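Local atomic coordinates of BauA (Acinetobacter baumannii, PDB entry 6HCP), a protein that takes up iron across the outer membrane as the TonB-dependent receptor for the ferric siderophore preacinetobactin. Residues V264-P269 against A680-P685; L336-F341 against F408-L413; S538-S543 against P550-D555; Y371-Q376 against T417-S422; F412-T417 against A449-N454. One frame throughout, in Å; residues are numbered along the deposited sequence. Where two conformers were deposited one is given.

Contact 1. Residues V264-P269 against A680-P685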
# COMPACT_ATOMS: atom_id res chain seq x y z
N VAL A 264 -16.37 9.37 29.44
CA VAL A 264 -16.67 8.87 28.11
C VAL A 264 -15.56 7.93 27.64
O VAL A 264 -15.83 6.92 27.02
CB VAL A 264 -16.88 10.03 27.13
CG1 VAL A 264 -16.97 9.55 25.69
CG2 VAL A 264 -18.10 10.85 27.54
N GLY A 265 -14.30 8.31 27.87
CA GLY A 265 -13.17 7.50 27.48
C GLY A 265 -12.67 7.86 26.07
O GLY A 265 -13.25 8.72 25.40
N ILE A 266 -11.62 7.16 25.65
CA ILE A 266 -10.97 7.36 24.37
C ILE A 266 -11.45 6.28 23.41
O ILE A 266 -11.15 5.11 23.58
CB ILE A 266 -9.44 7.34 24.50
CG1 ILE A 266 -8.96 8.45 25.44
CG2 ILE A 266 -8.78 7.44 23.13
CD1 ILE A 266 -7.54 8.34 25.88
N PRO A 267 -12.20 6.64 22.36
CA PRO A 267 -12.62 5.65 21.38
C PRO A 267 -11.47 5.33 20.42
O PRO A 267 -10.44 6.01 20.38
CB PRO A 267 -13.77 6.36 20.65
CG PRO A 267 -13.34 7.81 20.69
CD PRO A 267 -12.60 8.00 22.00
N LYS A 268 -11.63 4.24 19.68
CA LYS A 268 -10.64 3.83 18.73
C LYS A 268 -10.41 4.93 17.70
O LYS A 268 -11.34 5.63 17.29
CB LYS A 268 -11.06 2.52 18.07
CG LYS A 268 -10.96 1.33 19.01
CD LYS A 268 -10.78 0.01 18.28
CE LYS A 268 -11.22 -1.17 19.10
NZ LYS A 268 -10.41 -1.24 20.33
N PRO A 269 -9.14 5.17 17.30
CA PRO A 269 -8.83 6.22 16.35
C PRO A 269 -9.46 5.93 14.99
O PRO A 269 -9.49 4.79 14.54
CB PRO A 269 -7.30 6.24 16.27
CG PRO A 269 -6.86 4.90 16.78
CD PRO A 269 -7.94 4.44 17.75
N ALA A 680 -3.01 4.27 12.26
CA ALA A 680 -3.84 5.27 12.94
C ALA A 680 -3.51 5.24 14.44
O ALA A 680 -3.61 4.19 15.08
CB ALA A 680 -5.30 4.98 12.70
N TYR A 681 -3.12 6.39 14.99
CA TYR A 681 -2.86 6.46 16.43
C TYR A 681 -3.22 7.85 16.96
O TYR A 681 -3.09 8.87 16.26
CB TYR A 681 -1.40 6.13 16.73
CG TYR A 681 -0.39 7.09 16.15
CD1 TYR A 681 0.07 6.93 14.85
CD2 TYR A 681 0.12 8.15 16.89
CE1 TYR A 681 1.04 7.77 14.31
CE2 TYR A 681 1.06 9.02 16.36
CZ TYR A 681 1.55 8.81 15.07
OH TYR A 681 2.44 9.67 14.51
N TRP A 682 -3.64 7.86 18.23
CA TRP A 682 -3.79 9.08 19.04
C TRP A 682 -2.45 9.39 19.69
O TRP A 682 -1.81 8.50 20.23
CB TRP A 682 -4.84 8.88 20.14
CG TRP A 682 -6.24 8.58 19.72
CD1 TRP A 682 -6.98 7.48 20.06
CD2 TRP A 682 -7.15 9.51 19.10
NE1 TRP A 682 -8.26 7.62 19.60
CE2 TRP A 682 -8.40 8.85 19.01
CE3 TRP A 682 -7.01 10.78 18.51
CZ2 TRP A 682 -9.53 9.49 18.51
CZ3 TRP A 682 -8.12 11.39 17.99
CH2 TRP A 682 -9.36 10.75 17.99
N ALA A 683 -2.16 10.68 19.82
CA ALA A 683 -1.07 11.16 20.70
C ALA A 683 -1.45 12.56 21.17
O ALA A 683 -2.39 13.16 20.65
CB ALA A 683 0.23 11.16 19.95
N GLN A 684 -0.68 13.12 22.12
CA GLN A 684 -1.11 14.32 22.79
C GLN A 684 -0.42 15.52 22.16
O GLN A 684 0.79 15.69 22.31
CB GLN A 684 -0.83 14.28 24.29
CG GLN A 684 -1.35 15.53 25.03
CD GLN A 684 -1.71 15.26 26.47
OE1 GLN A 684 -0.98 15.63 27.39
NE2 GLN A 684 -2.90 14.69 26.68
N PRO A 685 -1.19 16.46 21.59
CA PRO A 685 -0.62 17.72 21.10
C PRO A 685 -0.59 18.76 22.23
O PRO A 685 -1.07 18.50 23.35
CB PRO A 685 -1.63 18.10 20.02
CG PRO A 685 -2.96 17.67 20.62
CD PRO A 685 -2.65 16.42 21.42
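P269 and Y681 bring the two backbones nearest, 6.0 Å between their CA atoms, and the touching parts, I266-P269 and A680-W682, run in nearly opposite directions, 152° apart. What bonds the segments is a side chain: the indole of W682 reaches over and gives its N-H to the carbonyl of P267, NE1 to O 2.8 Å. The bond is fairly straight (159° at the hydrogen), the oxygen lying close to the indole plane at its edge. P269 takes one face of W682, its CB 3.9 Å from the centroid of the five-membered ring in a CH-pi contact, while its CD packs on NE1 and CD1 of W682. I266 meets W682 CD1 obliquely through CG2 (3.6 Å), the methyl that stands anti to the backbone N. Both segments belong to long loops joining strands of a TonB-dependent receptor barrel: V264-P269 precedes strand 282-297, and W682 starts the short strand 682-683, which pairs with strand 691-692 in a small hairpin of the last long connection. L276, V646 and L692 add further packing around the indole. Beyond it, P269 CB touches A680 CB at 4.3 Å and its CG lies 3.7 Å from A680 O. K268 turns from W682 toward another chain, where its NZ forms a salt bridge with D219 of the second subunit.

Contact 2. Residues L336-F341 against F408-L413. With EDO (1,2-ethanediol), chain Q.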
# COMPACT_ATOMS: atom_id res chain seq x y z
N LEU A 336 -15.94 27.07 18.25
CA LEU A 336 -15.17 27.79 17.28
C LEU A 336 -14.54 29.02 17.94
O LEU A 336 -15.15 29.62 18.80
CB LEU A 336 -16.09 28.19 16.13
CG LEU A 336 -16.87 27.05 15.48
CD1 LEU A 336 -17.73 27.57 14.33
CD2 LEU A 336 -15.92 25.97 14.98
N GLY A 337 -13.37 29.42 17.44
CA GLY A 337 -12.63 30.58 17.97
C GLY A 337 -11.72 31.19 16.93
O GLY A 337 -11.46 30.60 15.88
N GLN A 338 -11.31 32.43 17.19
CA GLN A 338 -10.38 33.14 16.33
C GLN A 338 -9.30 33.78 17.22
O GLN A 338 -9.59 34.29 18.30
CB GLN A 338 -11.10 34.21 15.51
CG GLN A 338 -12.18 33.64 14.60
CD GLN A 338 -12.84 34.70 13.74
OE1 GLN A 338 -12.63 35.90 13.91
NE2 GLN A 338 -13.49 34.24 12.68
N LEU A 339 -8.06 33.75 16.73
CA LEU A 339 -6.93 34.35 17.42
C LEU A 339 -6.00 34.97 16.39
O LEU A 339 -5.76 34.40 15.33
CB LEU A 339 -6.21 33.26 18.24
CG LEU A 339 -4.91 33.70 18.92
CD1 LEU A 339 -5.16 34.81 19.93
CD2 LEU A 339 -4.24 32.51 19.60
N ALA A 340 -5.48 36.15 16.71
CA ALA A 340 -4.39 36.71 15.95
C ALA A 340 -3.46 37.41 16.92
O ALA A 340 -3.91 37.89 17.97
CB ALA A 340 -4.87 37.67 14.87
N PHE A 341 -2.16 37.35 16.63
CA PHE A 341 -1.22 38.17 17.38
C PHE A 341 -0.09 38.59 16.45
O PHE A 341 0.25 37.94 15.45
CB PHE A 341 -0.77 37.46 18.66
CG PHE A 341 0.03 36.19 18.46
CD1 PHE A 341 1.39 36.24 18.18
CD2 PHE A 341 -0.58 34.96 18.56
CE1 PHE A 341 2.12 35.08 17.98
CE2 PHE A 341 0.16 33.79 18.40
CZ PHE A 341 1.50 33.85 18.10
N PHE A 408 -13.18 36.57 9.31
CA PHE A 408 -12.09 36.72 10.26
C PHE A 408 -11.96 38.19 10.65
O PHE A 408 -11.32 38.96 9.94
CB PHE A 408 -10.80 36.15 9.67
CG PHE A 408 -9.67 36.06 10.66
CD1 PHE A 408 -9.69 35.11 11.67
CD2 PHE A 408 -8.60 36.94 10.59
CE1 PHE A 408 -8.67 35.06 12.61
CE2 PHE A 408 -7.58 36.89 11.54
CZ PHE A 408 -7.61 35.94 12.53
N THR A 409 -12.49 38.55 11.83
CA THR A 409 -12.47 39.93 12.34
C THR A 409 -12.23 39.95 13.85
O THR A 409 -13.00 40.55 14.60
CB THR A 409 -13.81 40.63 12.07
OG1 THR A 409 -14.82 39.83 12.70
CG2 THR A 409 -14.10 40.78 10.59
N PRO A 410 -11.22 39.24 14.40
CA PRO A 410 -11.07 39.18 15.85
C PRO A 410 -10.74 40.57 16.42
O PRO A 410 -9.92 41.28 15.84
CB PRO A 410 -9.91 38.19 16.03
CG PRO A 410 -9.09 38.40 14.77
CD PRO A 410 -10.13 38.57 13.67
N PRO A 411 -11.44 41.05 17.46
CA PRO A 411 -11.14 42.37 18.03
C PRO A 411 -9.85 42.36 18.88
O PRO A 411 -9.50 41.34 19.48
CB PRO A 411 -12.36 42.64 18.91
CG PRO A 411 -12.81 41.27 19.34
CD PRO A 411 -12.57 40.39 18.13
N PHE A 412 -9.24 43.54 19.02
CA PHE A 412 -8.06 43.75 19.85
C PHE A 412 -8.37 43.40 21.31
O PHE A 412 -9.43 43.73 21.84
CB PHE A 412 -7.56 45.18 19.69
CG PHE A 412 -6.47 45.55 20.67
CD1 PHE A 412 -5.18 45.06 20.52
CD2 PHE A 412 -6.77 46.27 21.82
CE1 PHE A 412 -4.18 45.39 21.43
CE2 PHE A 412 -5.78 46.59 22.73
CZ PHE A 412 -4.49 46.14 22.54
N LEU A 413 -7.46 42.64 21.94
CA LEU A 413 -7.65 42.21 23.31
C LEU A 413 -6.68 42.97 24.23
O LEU A 413 -7.10 43.53 25.22
CB LEU A 413 -7.43 40.70 23.43
CG LEU A 413 -8.46 39.82 22.70
CD1 LEU A 413 -8.12 38.35 22.86
CD2 LEU A 413 -9.87 40.09 23.20
C1 EDO Q . -17.39 36.99 12.96
O1 EDO Q . -16.69 37.63 11.90
C2 EDO Q . -18.87 37.32 12.87
O2 EDO Q . -19.51 36.33 12.06
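Q338 NE2 lies against F408, 3.7 Å from its CA, and gives hydrogen bonds to the backbone O of E407 and to OD1 of N318. The other end of the amide, Q338 OE1, accepts a weak bond from T409 N (3.4 Å, 148° at the hydrogen). Q338 and F408 slide past each other in opposite directions, amide and ring planes 42° apart and Q338 OE1 3.8 Å from CD1 of F408. F408 has CG anti to its backbone N (chi1 -171°); the rim of its ring meets residues of strand 331-358. There L339 O lies at the ring edge in its plane, 3.7 Å from CZ of F408, and A340 CB meets the same CZ at 4.0 Å. P410 folds back over the ring, CD above its centre, and its CG touches A340 CB at 4.3 Å. At the outer end a 1,2-ethanediol, probably from the crystallisation liquor, puts O1 3.0 Å from T409 OG1. NE2 thus links the E407 carbonyl to the barrel wall, while N318 on the neighbouring wall strand probably steadies the amide; OE1 adds a weak bond to the irregular run before strand 412-431, and apolar packing supplies the rest.

Contact 3. Residues S538-S543 against P550-D555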
# COMPACT_ATOMS: atom_id res chain seq x y z
N SER A 538 4.25 25.96 39.93
CA SER A 538 3.61 26.81 40.94
C SER A 538 2.10 26.56 40.92
O SER A 538 1.55 26.30 39.87
CB SER A 538 3.95 28.25 40.68
OG SER A 538 5.34 28.50 40.85
N TYR A 539 1.45 26.68 42.08
CA TYR A 539 -0.00 26.54 42.15
C TYR A 539 -0.53 27.14 43.47
O TYR A 539 0.22 27.36 44.41
CB TYR A 539 -0.38 25.06 42.02
CG TYR A 539 0.29 24.17 43.03
CD1 TYR A 539 -0.24 24.05 44.30
CD2 TYR A 539 1.39 23.40 42.72
CE1 TYR A 539 0.38 23.30 45.28
CE2 TYR A 539 2.01 22.61 43.68
CZ TYR A 539 1.51 22.57 44.97
OH TYR A 539 2.08 21.83 45.97
N LEU A 540 -1.85 27.30 43.53
CA LEU A 540 -2.58 27.75 44.71
C LEU A 540 -2.83 26.55 45.64
O LEU A 540 -3.42 25.58 45.21
CB LEU A 540 -3.88 28.36 44.20
CG LEU A 540 -4.63 29.29 45.15
CD1 LEU A 540 -3.70 30.36 45.73
CD2 LEU A 540 -5.81 29.94 44.44
N ASP A 541 -2.22 26.57 46.83
CA ASP A 541 -2.26 25.49 47.80
C ASP A 541 -3.33 25.76 48.88
O ASP A 541 -3.10 26.53 49.81
CB ASP A 541 -0.88 25.29 48.43
CG ASP A 541 -0.79 24.10 49.37
OD1 ASP A 541 -1.83 23.43 49.58
OD2 ASP A 541 0.29 23.90 49.97
N PRO A 542 -4.46 25.01 48.89
CA PRO A 542 -5.52 25.26 49.88
C PRO A 542 -5.20 24.73 51.28
O PRO A 542 -5.87 25.11 52.25
CB PRO A 542 -6.75 24.57 49.27
CG PRO A 542 -6.17 23.49 48.39
CD PRO A 542 -4.88 24.07 47.84
N SER A 543 -4.13 23.95 51.41
CA SER A 543 -3.70 23.40 52.69
C SER A 543 -2.84 24.42 53.47
O SER A 543 -2.56 24.22 54.65
CB SER A 543 -2.96 22.10 52.51
OG SER A 543 -1.62 22.33 52.11
N PRO A 550 -5.84 30.58 50.85
CA PRO A 550 -4.87 29.69 50.20
C PRO A 550 -3.64 30.50 49.73
O PRO A 550 -3.78 31.66 49.36
CB PRO A 550 -5.65 29.15 48.98
CG PRO A 550 -6.55 30.33 48.61
CD PRO A 550 -6.95 30.93 49.95
N THR A 551 -2.47 29.87 49.76
CA THR A 551 -1.21 30.51 49.42
C THR A 551 -0.67 29.95 48.09
O THR A 551 -0.65 28.75 47.89
CB THR A 551 -0.21 30.34 50.56
OG1 THR A 551 -0.85 30.78 51.77
CG2 THR A 551 1.09 31.08 50.32
N PHE A 552 -0.26 30.85 47.20
CA PHE A 552 0.39 30.50 45.93
C PHE A 552 1.86 30.13 46.19
O PHE A 552 2.60 30.90 46.82
CB PHE A 552 0.26 31.66 44.96
CG PHE A 552 0.55 31.33 43.51
CD1 PHE A 552 -0.31 30.54 42.78
CD2 PHE A 552 1.70 31.82 42.89
CE1 PHE A 552 -0.05 30.24 41.45
CE2 PHE A 552 1.96 31.52 41.56
CZ PHE A 552 1.08 30.74 40.84
N VAL A 553 2.23 28.90 45.80
CA VAL A 553 3.53 28.33 46.15
C VAL A 553 4.23 27.82 44.88
O VAL A 553 3.59 27.54 43.88
CB VAL A 553 3.40 27.22 47.20
CG1 VAL A 553 2.93 27.76 48.53
CG2 VAL A 553 2.52 26.07 46.73
N SER A 554 5.57 27.69 44.97
CA SER A 554 6.42 27.21 43.87
C SER A 554 6.97 25.83 44.23
O SER A 554 8.03 25.47 43.79
CB SER A 554 7.52 28.21 43.60
OG SER A 554 8.30 28.41 44.77
N ASP A 555 6.11 25.03 44.89
CA ASP A 555 6.41 23.76 45.53
C ASP A 555 6.24 22.57 44.57
O ASP A 555 6.53 21.44 44.96
CB ASP A 555 5.43 23.48 46.69
CG ASP A 555 5.67 24.32 47.92
OD1 ASP A 555 6.69 25.01 47.95
OD2 ASP A 555 4.76 24.36 48.78
O HOH W 1 2.62 22.93 49.08
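L540 packs against P550 and F552 on one face of an antiparallel pair: its CG is 4.0 Å from P550 CB, and its CD1 reaches over the F552 backbone to CB at 4.2 Å. F552 has CG anti to its backbone N (chi1 -165°); its ring lies obliquely against the Y539 backbone, CD1 3.5 Å from the carbonyl carbon of Y539, and its far end touches CB of S538. F505 meets this ring, the planes about 15° apart. The other face carries Y539, V553, D541 and T551. V553 CG2 sits over the tyrosine ring of Y539, 4.2 Å from its centroid in a CH-pi contact, and also touches D541 CB. The strands are joined by backbone bonds, Y539 and V553 exchanging two and D541 N giving to T551 O; the return from T551 N is weak. At the polar edge one water donates to D541 OD2 (2.7 Å) and to D555 OD2 (2.6 Å), with a weak bond to Y539 OH. D541 OD2 and D555 OD2 are 4.6 Å apart, so the water probably eases their repulsion. The other oxygen, D541 OD1, accepts from both N and OG of S543 on the same face of its plane, OG at 2.8 Å. The bond from S543 N closes an Asx turn, at the corner the chain turns at P542 and S543: the tip region of a beta hairpin, probably one of the long extracellular loops that rise above a TonB-dependent receptor barrel.

Contact 4. Residues Y371-Q376 against T417-S422. With EDO (1,2-ethanediol), chain N; EDO (1,2-ethanediol), chain L; EDO (1,2-ethanediol), chain F.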
# COMPACT_ATOMS: atom_id res chain seq x y z
N TYR A 371 20.45 40.49 25.68
CA TYR A 371 19.22 41.26 25.78
C TYR A 371 18.19 40.65 24.82
O TYR A 371 18.50 40.30 23.69
CB TYR A 371 19.46 42.73 25.46
CG TYR A 371 20.59 43.36 26.25
CD1 TYR A 371 20.36 43.98 27.47
CD2 TYR A 371 21.92 43.28 25.81
CE1 TYR A 371 21.39 44.53 28.22
CE2 TYR A 371 22.96 43.81 26.55
CZ TYR A 371 22.69 44.44 27.76
OH TYR A 371 23.70 44.98 28.50
N TYR A 372 16.93 40.62 25.27
CA TYR A 372 15.79 40.29 24.41
C TYR A 372 14.59 41.14 24.83
O TYR A 372 14.35 41.34 26.01
CB TYR A 372 15.44 38.80 24.49
CG TYR A 372 14.10 38.44 23.91
CD1 TYR A 372 12.94 38.53 24.66
CD2 TYR A 372 13.99 38.04 22.58
CE1 TYR A 372 11.71 38.19 24.13
CE2 TYR A 372 12.76 37.72 22.03
CZ TYR A 372 11.62 37.74 22.82
OH TYR A 372 10.41 37.41 22.28
N ASN A 373 13.90 41.70 23.84
CA ASN A 373 12.68 42.45 24.10
C ASN A 373 11.66 42.11 23.01
O ASN A 373 12.02 42.02 21.84
CB ASN A 373 12.91 43.97 24.14
CG ASN A 373 11.64 44.75 24.41
OD1 ASN A 373 11.16 44.80 25.54
ND2 ASN A 373 11.03 45.28 23.36
N HIS A 374 10.40 41.96 23.41
CA HIS A 374 9.33 41.93 22.42
C HIS A 374 8.15 42.78 22.89
O HIS A 374 7.94 42.98 24.08
CB HIS A 374 8.93 40.48 22.04
CG HIS A 374 7.99 39.78 22.96
ND1 HIS A 374 8.24 38.48 23.37
CD2 HIS A 374 6.74 40.08 23.38
CE1 HIS A 374 7.19 38.04 24.06
NE2 HIS A 374 6.25 39.01 24.07
N THR A 375 7.42 43.29 21.90
CA THR A 375 6.13 43.88 22.09
C THR A 375 5.12 43.11 21.23
O THR A 375 5.47 42.68 20.14
CB THR A 375 6.14 45.37 21.71
OG1 THR A 375 6.42 45.47 20.32
CG2 THR A 375 7.17 46.15 22.50
N GLN A 376 3.92 42.92 21.77
CA GLN A 376 2.93 42.05 21.16
C GLN A 376 1.54 42.70 21.29
O GLN A 376 1.22 43.32 22.28
CB GLN A 376 2.98 40.68 21.84
CG GLN A 376 2.03 39.65 21.25
CD GLN A 376 2.39 38.25 21.69
OE1 GLN A 376 3.57 37.91 21.77
NE2 GLN A 376 1.38 37.48 22.06
N THR A 417 4.34 42.87 26.73
CA THR A 417 5.76 42.98 26.49
C THR A 417 6.47 41.94 27.34
O THR A 417 5.98 41.50 28.38
CB THR A 417 6.33 44.38 26.79
OG1 THR A 417 6.44 44.51 28.21
CG2 THR A 417 5.49 45.51 26.22
N LEU A 418 7.67 41.57 26.87
CA LEU A 418 8.58 40.73 27.58
C LEU A 418 9.99 41.27 27.35
O LEU A 418 10.38 41.63 26.23
CB LEU A 418 8.48 39.30 27.05
CG LEU A 418 9.38 38.27 27.76
CD1 LEU A 418 9.03 38.18 29.23
CD2 LEU A 418 9.23 36.90 27.10
N SER A 419 10.75 41.37 28.44
CA SER A 419 12.11 41.87 28.42
C SER A 419 12.98 40.95 29.27
O SER A 419 12.60 40.59 30.39
CB SER A 419 12.19 43.28 28.94
OG SER A 419 11.53 44.17 28.06
N THR A 420 14.15 40.57 28.73
CA THR A 420 15.10 39.75 29.47
C THR A 420 16.51 40.27 29.21
O THR A 420 16.81 40.88 28.17
CB THR A 420 15.05 38.26 29.09
OG1 THR A 420 15.52 38.10 27.74
CG2 THR A 420 13.68 37.65 29.19
N SER A 421 17.37 40.13 30.23
CA SER A 421 18.77 40.48 30.05
C SER A 421 19.61 39.55 30.93
O SER A 421 19.09 38.96 31.89
CB SER A 421 19.00 41.91 30.39
OG SER A 421 18.86 42.08 31.79
N SER A 422 20.86 39.31 30.51
CA SER A 422 21.74 38.48 31.33
C SER A 422 23.20 38.93 31.18
O SER A 422 23.57 39.60 30.21
CB SER A 422 21.58 37.01 31.00
OG SER A 422 22.29 36.66 29.83
C1 EDO N . 14.32 43.03 32.48
O1 EDO N . 13.91 44.40 32.43
C2 EDO N . 15.37 42.86 31.40
O2 EDO N . 16.36 43.89 31.56
C1 EDO L . 2.63 44.96 16.88
O1 EDO L . 3.77 45.26 16.08
C2 EDO L . 3.13 44.50 18.24
O2 EDO L . 4.13 45.39 18.74
C1 EDO F . 2.35 33.42 22.03
O1 EDO F . 2.36 34.65 22.74
C2 EDO F . 0.99 32.77 22.21
O2 EDO F . 0.03 33.82 22.22
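H374 and L418 make the tight part of this antiparallel pairing. CB of L418 lies over one face of the H374 imidazole, 3.7 Å from its centroid and 19° off the normal, a CH-pi contact offset toward the rim nearest CE1. H374 has CG between its own backbone N and carbonyl carbon (chi1 82°), and the ring lies with a face on L418 CB. Y372 lies on the same face of the sheet and comes to the imidazole at its edge, Y372 OH bonded to H374 ND1 at 2.7 Å, either atom being a possible donor. The phenol crosses L418 at about a right angle, Y372 CE1 4.1 Å from L418 CD2, and at its root Y372 CB touches T420 OG1 at 3.3 Å. P153 packs on Y372 and M151 on T420, so this side appears to face the barrel interior. Four backbone bonds join Y372 with T420 and H374 with L418.

The other face, with Y371, T375, T417 and S421, is looser. T375 and T417 meet through their CG2 methyls at 4.1 Å, and Y371 CD1 approaches S421 CB obliquely at 3.8 Å. Ethanediol molecules, probably from the crystallisation liquor, bind here: one bonds T375 OG1 through its O2 at 2.8 Å, another S421 OG. On the face of Y372 and H374, the phenol-imidazole bond and L418 CB probably fix the rotation of the imidazole, whereas the hydroxyls of T375 and S421 bond small polar molecules from the liquor.

Contact 5. Residues F412-T417 against A449-N454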
# COMPACT_ATOMS: atom_id res chain seq x y z
N PHE A 412 -9.24 43.54 19.02
CA PHE A 412 -8.06 43.75 19.85
C PHE A 412 -8.37 43.40 21.31
O PHE A 412 -9.43 43.73 21.84
CB PHE A 412 -7.56 45.18 19.69
CG PHE A 412 -6.47 45.55 20.67
CD1 PHE A 412 -5.18 45.06 20.52
CD2 PHE A 412 -6.77 46.27 21.82
CE1 PHE A 412 -4.18 45.39 21.43
CE2 PHE A 412 -5.78 46.59 22.73
CZ PHE A 412 -4.49 46.14 22.54
N LEU A 413 -7.46 42.64 21.94
CA LEU A 413 -7.65 42.21 23.31
C LEU A 413 -6.68 42.97 24.23
O LEU A 413 -7.10 43.53 25.22
CB LEU A 413 -7.43 40.70 23.43
CG LEU A 413 -8.46 39.82 22.70
CD1 LEU A 413 -8.12 38.35 22.86
CD2 LEU A 413 -9.87 40.09 23.20
N PHE A 414 -5.37 42.88 23.98
CA PHE A 414 -4.39 43.49 24.91
C PHE A 414 -3.02 43.58 24.24
O PHE A 414 -2.71 42.87 23.28
CB PHE A 414 -4.32 42.71 26.22
CG PHE A 414 -3.91 41.27 26.09
CD1 PHE A 414 -2.58 40.91 26.10
CD2 PHE A 414 -4.87 40.26 26.01
CE1 PHE A 414 -2.20 39.58 25.97
CE2 PHE A 414 -4.49 38.94 25.84
CZ PHE A 414 -3.15 38.60 25.82
N HIS A 415 -2.23 44.53 24.75
CA HIS A 415 -0.85 44.73 24.43
C HIS A 415 -0.02 44.06 25.54
O HIS A 415 -0.42 44.07 26.68
CB HIS A 415 -0.56 46.23 24.32
CG HIS A 415 0.81 46.54 23.85
ND1 HIS A 415 1.17 46.41 22.51
CD2 HIS A 415 1.94 46.90 24.52
CE1 HIS A 415 2.45 46.71 22.38
NE2 HIS A 415 2.95 46.98 23.60
N SER A 416 1.11 43.45 25.18
CA SER A 416 1.98 42.81 26.17
C SER A 416 3.43 42.99 25.75
O SER A 416 3.72 43.32 24.60
CB SER A 416 1.61 41.37 26.38
OG SER A 416 1.74 40.64 25.16
N THR A 417 4.34 42.87 26.73
CA THR A 417 5.76 42.98 26.49
C THR A 417 6.47 41.94 27.34
O THR A 417 5.98 41.50 28.38
CB THR A 417 6.33 44.38 26.79
OG1 THR A 417 6.44 44.51 28.21
CG2 THR A 417 5.49 45.51 26.22
N ALA A 449 7.76 41.05 32.49
CA ALA A 449 6.61 41.00 31.57
C ALA A 449 5.59 42.07 31.96
O ALA A 449 5.37 42.34 33.16
CB ALA A 449 5.98 39.61 31.58
N THR A 450 4.89 42.59 30.95
CA THR A 450 3.75 43.47 31.17
C THR A 450 2.58 43.04 30.28
O THR A 450 2.77 42.44 29.22
CB THR A 450 4.08 44.93 30.92
OG1 THR A 450 4.25 45.13 29.51
CG2 THR A 450 5.33 45.38 31.67
N SER A 451 1.37 43.43 30.71
CA SER A 451 0.15 43.29 29.92
C SER A 451 -0.78 44.48 30.18
O SER A 451 -0.98 44.86 31.32
CB SER A 451 -0.53 42.01 30.25
OG SER A 451 -1.86 42.01 29.75
N SER A 452 -1.36 45.03 29.12
CA SER A 452 -2.20 46.23 29.20
C SER A 452 -3.52 45.95 29.93
O SER A 452 -4.20 46.89 30.30
CB SER A 452 -2.48 46.81 27.84
OG SER A 452 -3.33 45.94 27.10
N VAL A 453 -3.86 44.68 30.20
CA VAL A 453 -5.08 44.38 30.93
C VAL A 453 -4.79 43.78 32.31
O VAL A 453 -5.70 43.41 33.01
CB VAL A 453 -6.02 43.44 30.13
CG1 VAL A 453 -6.51 44.13 28.87
CG2 VAL A 453 -5.35 42.11 29.84
N ASN A 454 -3.51 43.68 32.69
CA ASN A 454 -3.15 43.23 34.02
C ASN A 454 -3.37 44.40 34.98
O ASN A 454 -2.83 45.48 34.75
CB ASN A 454 -1.69 42.78 34.10
CG ASN A 454 -1.33 42.12 35.41
OD1 ASN A 454 -2.21 41.58 36.10
ND2 ASN A 454 -0.04 42.06 35.70
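F414 and V453 cross at about a right angle, the valine bringing both methyls to the root of the phenylalanine: V453 CG1 is 3.7 Å from F414 CB, and CG2 meets CG obliquely. The ring itself leads away from the facing segment, because CG stands between the backbone N and carbonyl carbon (chi1 60°), the crowded position; S451 OG still lies 3.9 Å from F414 CD1. S452 OG lies 3.5 Å from F414 CB and accepts from the backbone N of H415 (3.0 Å, 162° at the hydrogen). S452 N in turn gives to H415 O at 2.8 Å, so the serine holds the H415 backbone by both its side chain and its main chain. The imidazole of H415 points elsewhere, ND1 bonded to D377 on strand 361-381. These residues sit at the open end of the hairpin formed by strands 412-431 and 436-451 of the barrel. On one side L413 and F414 both face D378 in a classic beta bulge; on the other S451-N454 is a type I turn, closed by N454 N giving to S451 O at 3.1 Å, with a weak bond from V453 N to S451 OG. Further along, the regular pairing takes over: T417 and T450 exchange two backbone bonds and place their side chains on the same face, crossing obliquely. Each sets OG1 between its backbone N and carbonyl carbon; T417 OG1 and T450 OG1 are hydrogen-bonded at 2.6 Å, either a possible donor, with T417 CG2 lying 3.5 Å from T450 OG1.

Contacts 2, 4 and 5 share strand 412-431. Contact 4 pairs it with strand 361-381 and contact 5 with strand 436-451, using T417 in common, their centres 14 Å apart. Contact 2, whose centre is 15 Å from that of contact 5, bears on strand 331-358, one strand further round the barrel, by way of the run leading into strand 412-431; it touches contact 4 where F341 packs on Q376. Contact 3 comes later in the chain, on a separate hairpin with its centre 25 Å from that of contact 5. Contact 1 spans all of these in sequence, its nearer ends 411 residues apart, and lies 29 to 38 Å from them by centres, tying an early loop to a late one at the probable extracellular rim.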